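Local coordinates for protein hypothetical sensory transduction histidine kinase (Methanosarcina mazei, PDB 3LI9) that is probably a membrane-bound sensor histidine kinase that passes an external signal to its own histidine phosphorylation, represented here by its extracellular PDC-fold domain, at residues A[95-107]-A[116-128]. Numbering follows the deposited sequence.
Sequences PGHDSTGRFVPYC and IEPLVHYDSSDYY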
ATOM      1  N   PRO A  95      -0.561  -3.393  29.284  1.00 14.65           N
ATOM      2  CA  PRO A  95       0.429  -3.412  28.182  1.00 16.56           C
ATOM      3  C   PRO A  95      -0.257  -3.584  26.801  1.00 15.24           C
ATOM      4  O   PRO A  95      -1.171  -4.431  26.662  1.00 16.43           O
ATOM      5  CB  PRO A  95       1.307  -4.635  28.519  1.00 17.90           C
ATOM      6  CG  PRO A  95       1.158  -4.838  30.032  1.00 17.12           C
ATOM      7  CD  PRO A  95      -0.315  -4.467  30.278  1.00 16.78           C
ATOM      8  N   GLY A  96       0.226  -2.869  25.794  1.00 14.65           N
ATOM      9  CA  GLY A  96      -0.338  -2.892  24.448  1.00 14.76           C
ATOM     10  C   GLY A  96      -1.644  -2.155  24.298  1.00 15.38           C
ATOM     11  O   GLY A  96      -2.226  -2.170  23.224  1.00 15.18           O
ATOM     12  N   HIS A  97      -2.120  -1.497  25.383  1.00 14.13           N
ATOM     13  CA  HIS A  97      -3.495  -0.870  25.370  1.00 13.02           C
ATOM     14  C   HIS A  97      -3.389   0.615  25.690  1.00 14.79           C
ATOM     15  O   HIS A  97      -2.314   1.094  26.168  1.00 15.45           O
ATOM     16  CB  HIS A  97      -4.332  -1.556  26.460  1.00 14.00           C
ATOM     17  CG  HIS A  97      -4.734  -2.955  26.074  1.00 13.30           C
ATOM     18  ND1 HIS A  97      -3.866  -4.028  26.143  1.00 14.31           N
ATOM     19  CD2 HIS A  97      -5.930  -3.457  25.656  1.00 16.29           C
ATOM     20  CE1 HIS A  97      -4.520  -5.135  25.805  1.00 15.04           C
ATOM     21  NE2 HIS A  97      -5.748  -4.817  25.480  1.00 14.12           N
ATOM     22  N   ASP A  98      -4.484   1.317  25.445  1.00 15.43           N
ATOM     23  CA  ASP A  98      -4.546   2.741  25.813  1.00 16.07           C
ATOM     24  C   ASP A  98      -5.657   2.945  26.868  1.00 15.34           C
ATOM     25  O   ASP A  98      -6.130   2.019  27.486  1.00 16.27           O
ATOM     26  CB  ASP A  98      -4.719   3.605  24.546  1.00 15.58           C
ATOM     27  CG  ASP A  98      -6.042   3.412  23.872  1.00 16.47           C
ATOM     28  OD1 ASP A  98      -6.976   2.845  24.488  1.00 16.90           O
ATOM     29  OD2 ASP A  98      -6.129   3.779  22.677  1.00 19.01           O
ATOM     30  N   SER A  99      -6.007   4.212  27.116  1.00 16.92           N
ATOM     31  CA  SER A  99      -6.899   4.461  28.272  1.00 18.31           C
ATOM     32  C   SER A  99      -8.364   4.015  27.998  1.00 19.95           C
ATOM     33  O   SER A  99      -9.184   4.048  28.905  1.00 19.81           O
ATOM     34  CB  SER A  99      -6.885   5.978  28.565  1.00 18.99           C
ATOM     35  OG  SER A  99      -7.477   6.596  27.441  1.00 27.24           O
ATOM     36  N   THR A 100      -8.699   3.605  26.775  1.00 18.66           N
ATOM     37  CA  THR A 100     -10.053   3.080  26.481  1.00 19.25           C
ATOM     38  C   THR A 100     -10.188   1.602  26.900  1.00 18.82           C
ATOM     39  O   THR A 100     -11.280   1.115  27.124  1.00 17.50           O
ATOM     40  CB  THR A 100     -10.429   3.190  24.978  1.00 21.46           C
ATOM     41  OG1 THR A 100      -9.621   2.253  24.243  1.00 19.59           O
ATOM     42  CG2 THR A 100     -10.229   4.563  24.406  1.00 21.78           C
ATOM     43  N   GLY A 101      -9.087   0.832  26.902  1.00 15.73           N
ATOM     44  CA  GLY A 101      -9.216  -0.606  27.161  1.00 15.24           C
ATOM     45  C   GLY A 101      -9.636  -1.371  25.870  1.00 15.30           C
ATOM     46  O   GLY A 101      -9.711  -2.600  25.911  1.00 15.53           O
ATOM     47  N   ARG A 102      -9.879  -0.654  24.780  1.00 14.66           N
ATOM     48  CA  ARG A 102     -10.281  -1.290  23.485  1.00 15.47           C
ATOM     49  C   ARG A 102      -9.144  -2.214  23.042  1.00 15.23           C
ATOM     50  O   ARG A 102      -7.964  -1.898  23.343  1.00 15.03           O
ATOM     51  CB  ARG A 102     -10.559  -0.287  22.370  1.00 15.34           C
ATOM     52  CG  ARG A 102     -11.878   0.506  22.642  1.00 17.03           C
ATOM     53  CD  ARG A 102     -12.169   1.639  21.694  1.00 18.03           C
ATOM     54  NE  ARG A 102     -12.285   1.215  20.288  1.00 17.80           N
ATOM     55  CZ  ARG A 102     -12.582   2.031  19.320  1.00 16.76           C
ATOM     56  NH1 ARG A 102     -12.852   3.303  19.666  1.00 19.81           N
ATOM     57  NH2 ARG A 102     -12.599   1.630  18.031  1.00 17.29           N
ATOM     58  N   PHE A 103      -9.464  -3.329  22.400  1.00 13.78           N
ATOM     59  CA  PHE A 103      -8.362  -4.207  21.883  1.00 13.80           C
ATOM     60  C   PHE A 103      -7.844  -3.635  20.585  1.00 13.92           C
ATOM     61  O   PHE A 103      -8.461  -3.787  19.544  1.00 15.53           O
ATOM     62  CB  PHE A 103      -8.878  -5.645  21.671  1.00 13.87           C
ATOM     63  CG  PHE A 103      -7.793  -6.680  21.570  1.00 14.32           C
ATOM     64  CD1 PHE A 103      -6.648  -6.623  22.381  1.00 11.70           C
ATOM     65  CD2 PHE A 103      -7.915  -7.724  20.628  1.00 13.83           C
ATOM     66  CE1 PHE A 103      -5.689  -7.580  22.312  1.00 12.67           C
ATOM     67  CE2 PHE A 103      -6.886  -8.700  20.541  1.00 13.25           C
ATOM     68  CZ  PHE A 103      -5.776  -8.620  21.388  1.00 14.18           C
ATOM     69  N   VAL A 104      -6.676  -2.949  20.672  1.00 12.95           N
ATOM     70  CA  VAL A 104      -6.094  -2.227  19.533  1.00 14.01           C
ATOM     71  C   VAL A 104      -4.575  -2.507  19.410  1.00 12.75           C
ATOM     72  O   VAL A 104      -3.771  -1.578  19.247  1.00 12.60           O
ATOM     73  CB  VAL A 104      -6.388  -0.694  19.611  1.00 16.39           C
ATOM     74  CG1 VAL A 104      -7.920  -0.407  19.247  1.00 15.28           C
ATOM     75  CG2 VAL A 104      -5.982  -0.120  20.979  1.00 15.43           C
ATOM     76  N   PRO A 105      -4.180  -3.782  19.498  1.00 11.47           N
ATOM     77  CA  PRO A 105      -2.717  -4.060  19.536  1.00 12.73           C
ATOM     78  C   PRO A 105      -2.033  -3.828  18.163  1.00 12.73           C
ATOM     79  O   PRO A 105      -2.490  -4.364  17.140  1.00 14.18           O
ATOM     80  CB  PRO A 105      -2.645  -5.519  19.990  1.00 12.73           C
ATOM     81  CG  PRO A 105      -3.969  -6.156  19.370  1.00 12.65           C
ATOM     82  CD  PRO A 105      -4.999  -5.013  19.548  1.00 11.70           C
ATOM     83  N   TYR A 106      -0.921  -3.080  18.180  1.00 13.15           N
ATOM     84  CA  TYR A 106      -0.128  -2.826  16.949  1.00 13.59           C
ATOM     85  C   TYR A 106       1.216  -3.498  17.194  1.00 12.77           C
ATOM     86  O   TYR A 106       2.058  -2.973  17.944  1.00 13.35           O
ATOM     87  CB  TYR A 106       0.027  -1.311  16.735  1.00 13.29           C
ATOM     88  CG  TYR A 106       0.904  -0.955  15.551  1.00 15.50           C
ATOM     89  CD1 TYR A 106       0.680  -1.534  14.333  1.00 15.49           C
ATOM     90  CD2 TYR A 106       1.927  -0.004  15.663  1.00 16.57           C
ATOM     91  CE1 TYR A 106       1.477  -1.181  13.174  1.00 15.87           C
ATOM     92  CE2 TYR A 106       2.699   0.326  14.554  1.00 19.20           C
ATOM     93  CZ  TYR A 106       2.428  -0.240  13.315  1.00 16.79           C
ATOM     94  OH  TYR A 106       3.202   0.033  12.218  1.00 18.58           O
ATOM     95  N   CYS A 107       1.399  -4.693  16.632  1.00 12.19           N
ATOM     96  CA  CYS A 107       2.633  -5.471  16.824  1.00 12.22           C
ATOM     97  C   CYS A 107       3.553  -5.082  15.670  1.00 11.78           C
ATOM     98  O   CYS A 107       3.191  -5.259  14.517  1.00 12.43           O
ATOM     99  CB  CYS A 107       2.270  -6.950  16.817  1.00 11.64           C
ATOM    100  SG  CYS A 107       3.795  -7.933  16.977  1.00 16.34           S
ATOM    101  N   ILE A 116       4.688  -4.470  21.119  1.00 15.91           N
ATOM    102  CA  ILE A 116       3.246  -4.288  20.861  1.00 14.68           C
ATOM    103  C   ILE A 116       2.833  -3.071  21.609  1.00 14.65           C
ATOM    104  O   ILE A 116       3.072  -2.988  22.828  1.00 15.67           O
ATOM    105  CB  ILE A 116       2.376  -5.505  21.299  1.00 13.01           C
ATOM    106  CG1 ILE A 116       2.845  -6.746  20.512  1.00 14.46           C
ATOM    107  CG2 ILE A 116       0.908  -5.112  21.073  1.00 15.63           C
ATOM    108  CD1 ILE A 116       2.086  -8.032  20.855  1.00 18.81           C
ATOM    109  N   GLU A 117       2.258  -2.117  20.899  1.00 14.10           N
ATOM    110  CA  GLU A 117       1.770  -0.851  21.521  1.00 16.07           C
ATOM    111  C   GLU A 117       0.375  -0.603  20.984  1.00 14.36           C
ATOM    112  O   GLU A 117       0.028  -1.138  19.954  1.00 14.83           O
ATOM    113  CB  GLU A 117       2.705   0.340  21.185  1.00 19.67           C
ATOM    114  CG  GLU A 117       3.031   0.566  19.734  1.00 25.90           C
ATOM    115  CD  GLU A 117       4.436   1.278  19.595  1.00 31.36           C
ATOM    116  OE1 GLU A 117       5.078   1.012  18.554  1.00 27.28           O
ATOM    117  OE2 GLU A 117       4.913   2.063  20.544  1.00 33.45           O
ATOM    118  N   PRO A 118      -0.443   0.238  21.634  1.00 15.29           N
ATOM    119  CA  PRO A 118      -1.768   0.488  20.991  1.00 14.44           C
ATOM    120  C   PRO A 118      -1.713   1.282  19.654  1.00 14.93           C
ATOM    121  O   PRO A 118      -0.862   2.169  19.488  1.00 16.16           O
ATOM    122  CB  PRO A 118      -2.499   1.376  22.042  1.00 15.24           C
ATOM    123  CG  PRO A 118      -1.395   1.966  22.967  1.00 18.00           C
ATOM    124  CD  PRO A 118      -0.162   1.064  22.840  1.00 16.60           C
ATOM    125  N   LEU A 119      -2.629   0.982  18.767  1.00 13.89           N
ATOM    126  CA  LEU A 119      -2.869   1.775  17.575  1.00 15.51           C
ATOM    127  C   LEU A 119      -3.285   3.173  18.090  1.00 17.14           C
ATOM    128  O   LEU A 119      -3.805   3.288  19.212  1.00 16.94           O
ATOM    129  CB  LEU A 119      -4.081   1.231  16.820  1.00 15.52           C
ATOM    130  CG  LEU A 119      -3.775  -0.116  16.121  1.00 13.94           C
ATOM    131  CD1 LEU A 119      -5.137  -0.736  15.708  1.00 15.51           C
ATOM    132  CD2 LEU A 119      -2.859   0.148  14.852  1.00 16.38           C
ATOM    133  N   VAL A 120      -3.059   4.171  17.232  1.00 21.06           N
ATOM    134  CA  VAL A 120      -3.463   5.585  17.533  1.00 25.55           C
ATOM    135  C   VAL A 120      -4.335   6.043  16.360  1.00 25.46           C
ATOM    136  O   VAL A 120      -4.226   5.516  15.204  1.00 25.57           O
ATOM    137  CB  VAL A 120      -2.232   6.544  17.854  1.00 26.81           C
ATOM    138  CG1 VAL A 120      -2.725   7.899  18.224  1.00 31.99           C
ATOM    139  CG2 VAL A 120      -1.499   6.078  19.079  1.00 26.70           C
ATOM    140  N   HIS A 121      -5.264   6.985  16.624  1.00 25.85           N
ATOM    141  CA  HIS A 121      -6.080   7.572  15.537  1.00 27.68           C
ATOM    142  C   HIS A 121      -7.077   6.644  14.885  1.00 27.59           C
ATOM    143  O   HIS A 121      -7.545   6.879  13.754  1.00 27.99           O
ATOM    144  CB  HIS A 121      -5.180   8.186  14.465  1.00 29.95           C
ATOM    145  CG  HIS A 121      -4.201   9.192  15.005  1.00 35.21           C
ATOM    146  ND1 HIS A 121      -4.541  10.123  15.963  1.00 37.47           N
ATOM    147  CD2 HIS A 121      -2.894   9.419  14.708  1.00 39.62           C
ATOM    148  CE1 HIS A 121      -3.485  10.859  16.256  1.00 41.99           C
ATOM    149  NE2 HIS A 121      -2.472  10.455  15.506  1.00 42.30           N
ATOM    150  N   TYR A 122      -7.422   5.547  15.566  1.00 25.79           N
ATOM    151  CA  TYR A 122      -8.347   4.633  14.957  1.00 25.76           C
ATOM    152  C   TYR A 122      -9.762   5.262  14.809  1.00 27.94           C
ATOM    153  O   TYR A 122     -10.589   4.844  13.976  1.00 26.57           O
ATOM    154  CB  TYR A 122      -8.371   3.327  15.764  1.00 24.58           C
ATOM    155  CG  TYR A 122      -8.386   3.481  17.234  1.00 22.29           C
ATOM    156  CD1 TYR A 122      -9.579   3.735  17.913  1.00 21.04           C
ATOM    157  CD2 TYR A 122      -7.201   3.361  17.979  1.00 20.02           C
ATOM    158  CE1 TYR A 122      -9.565   3.877  19.290  1.00 22.33           C
ATOM    159  CE2 TYR A 122      -7.188   3.463  19.345  1.00 19.16           C
ATOM    160  CZ  TYR A 122      -8.379   3.725  19.989  1.00 19.15           C
ATOM    161  OH  TYR A 122      -8.383   3.872  21.320  1.00 22.22           O
ATOM    162  N   ASP A 123     -10.040   6.240  15.650  1.00 27.31           N
ATOM    163  CA  ASP A 123     -11.326   6.916  15.551  1.00 31.72           C
ATOM    164  C   ASP A 123     -11.399   7.869  14.350  1.00 32.16           C
ATOM    165  O   ASP A 123     -12.501   8.224  13.916  1.00 32.86           O
ATOM    166  CB  ASP A 123     -11.618   7.659  16.850  1.00 32.29           C
ATOM    167  CG  ASP A 123     -12.189   6.747  17.930  1.00 36.83           C
ATOM    168  OD1 ASP A 123     -12.566   5.573  17.672  1.00 36.60           O
ATOM    169  OD2 ASP A 123     -12.280   7.220  19.074  1.00 42.20           O
ATOM    170  N   SER A 124     -10.260   8.280  13.795  1.00 32.32           N
ATOM    171  CA  SER A 124     -10.287   9.213  12.656  1.00 34.10           C
ATOM    172  C   SER A 124      -9.529   8.810  11.368  1.00 34.39           C
ATOM    173  O   SER A 124      -9.870   9.299  10.273  1.00 36.75           O
ATOM    174  CB  SER A 124      -9.800  10.581  13.143  1.00 34.32           C
ATOM    175  OG  SER A 124      -8.433  10.476  13.532  1.00 38.45           O
ATOM    176  N   SER A 125      -8.527   7.947  11.441  1.00 32.67           N
ATOM    177  CA  SER A 125      -7.748   7.636  10.223  1.00 31.96           C
ATOM    178  C   SER A 125      -8.387   6.622   9.294  1.00 31.58           C
ATOM    179  O   SER A 125      -9.031   5.700   9.736  1.00 27.09           O
ATOM    180  CB  SER A 125      -6.349   7.141  10.568  1.00 32.34           C
ATOM    181  OG  SER A 125      -5.647   8.166  11.266  1.00 37.77           O
ATOM    182  N   ASP A 126      -8.136   6.772   7.994  1.00 31.51           N
ATOM    183  CA  ASP A 126      -8.690   5.893   6.994  1.00 31.70           C
ATOM    184  C   ASP A 126      -8.352   4.425   7.169  1.00 28.59           C
ATOM    185  O   ASP A 126      -9.100   3.605   6.722  1.00 29.34           O
ATOM    186  CB  ASP A 126      -8.173   6.288   5.619  1.00 34.51           C
ATOM    187  CG  ASP A 126      -8.812   7.554   5.114  1.00 39.74           C
ATOM    188  OD1 ASP A 126      -9.873   7.962   5.671  1.00 46.74           O
ATOM    189  OD2 ASP A 126      -8.239   8.122   4.151  1.00 49.88           O
ATOM    190  N   TYR A 127      -7.199   4.081   7.713  1.00 26.81           N
ATOM    191  CA  TYR A 127      -6.920   2.647   7.793  1.00 24.49           C
ATOM    192  C   TYR A 127      -8.035   1.922   8.562  1.00 24.39           C
ATOM    193  O   TYR A 127      -8.259   0.693   8.368  1.00 22.62           O
ATOM    194  CB  TYR A 127      -5.570   2.398   8.474  1.00 24.74           C
ATOM    195  CG  TYR A 127      -5.549   2.597  10.010  1.00 24.24           C
ATOM    196  CD1 TYR A 127      -5.679   1.543  10.860  1.00 21.36           C
ATOM    197  CD2 TYR A 127      -5.331   3.862  10.579  1.00 25.79           C
ATOM    198  CE1 TYR A 127      -5.622   1.700  12.199  1.00 21.14           C
ATOM    199  CE2 TYR A 127      -5.264   4.034  11.966  1.00 26.14           C
ATOM    200  CZ  TYR A 127      -5.417   2.947  12.769  1.00 19.77           C
ATOM    201  OH  TYR A 127      -5.344   3.075  14.135  1.00 19.71           O
ATOM    202  N   TYR A 128      -8.679   2.640   9.480  1.00 22.62           N
ATOM    203  CA  TYR A 128      -9.778   2.038  10.288  1.00 23.53           C
ATOM    204  C   TYR A 128     -11.102   2.519   9.786  1.00 24.58           C
ATOM    205  O   TYR A 128     -12.017   1.729   9.651  1.00 25.40           O
ATOM    206  CB  TYR A 128      -9.653   2.419  11.780  1.00 22.43           C
ATOM    207  CG  TYR A 128     -10.568   1.683  12.745  1.00 21.90           C
ATOM    208  CD1 TYR A 128     -10.052   0.705  13.594  1.00 20.27           C
ATOM    209  CD2 TYR A 128     -11.894   2.034  12.901  1.00 20.43           C
ATOM    210  CE1 TYR A 128     -10.843   0.050  14.527  1.00 20.64           C
ATOM    211  CE2 TYR A 128     -12.709   1.369  13.793  1.00 22.77           C
ATOM    212  CZ  TYR A 128     -12.195   0.405  14.620  1.00 20.47           C
ATOM    213  OH  TYR A 128     -12.983  -0.214  15.571  1.00 17.78           O
TER
HETATM  214  O   HOH W   1      -4.283   5.018  21.316  1.00 21.64           O
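Y122 and D98 illustrate how one aromatic side chain can join the loop leading into strand 105-108 to the loop that follows strand 115-118. From CB, Y122 has CG between its backbone N and carbonyl carbon (chi1 43°), carrying the ring toward 95-107. CD2 and CE2 are nearest V104, whose CG1 sits over one ring face in a CH-pi contact, 4.1 Å from the centroid. Along the other rim, CD1 lies near R102 CZ and NH2, and CE1 comes over a face of the R102 guanidinium, 3.4 Å from NH1, the two planes inclined at 66°. At the tip, where CZ also nears this carboxylate, OH donates to D98 OD2 (2.6 Å), using the syn lone pair of an oxygen that lies in the ring plane.

D98 works with both oxygens: OD2 also accepts from a water that donates to L119 O, while OD1 takes T100 OG1 and T100 N, closing an Asx turn. With an alanine in place of D98, the Y122 hydroxyl and the bridging water would probably lose their acceptor, and T100 the clasp of its turn. R102, bent at chi3, sends NH1 to D123 OD1 in a salt bridge of 3.0 Å, while its NE is hydrogen-bonded to Y79 O.

Beyond this polar group the backbones pair. Y106 N donates to E117 O (2.8 Å), E117 N returns a bond to Y106 O, and L119 N continues the link to V104 O. L119 CD2 packs on Y106 CB at 3.7 Å, and the Y106 hydroxyl is hydrogen-bonded to D170 OD2.

The pairing belongs to the antiparallel hairpin of strands 105-108 and 115-118 in the Cache domain; strand 74-79 flanks 105-108 on its other side, helix 55-67 packs against F103 and C107, and 116-128 runs on into helix 126-134.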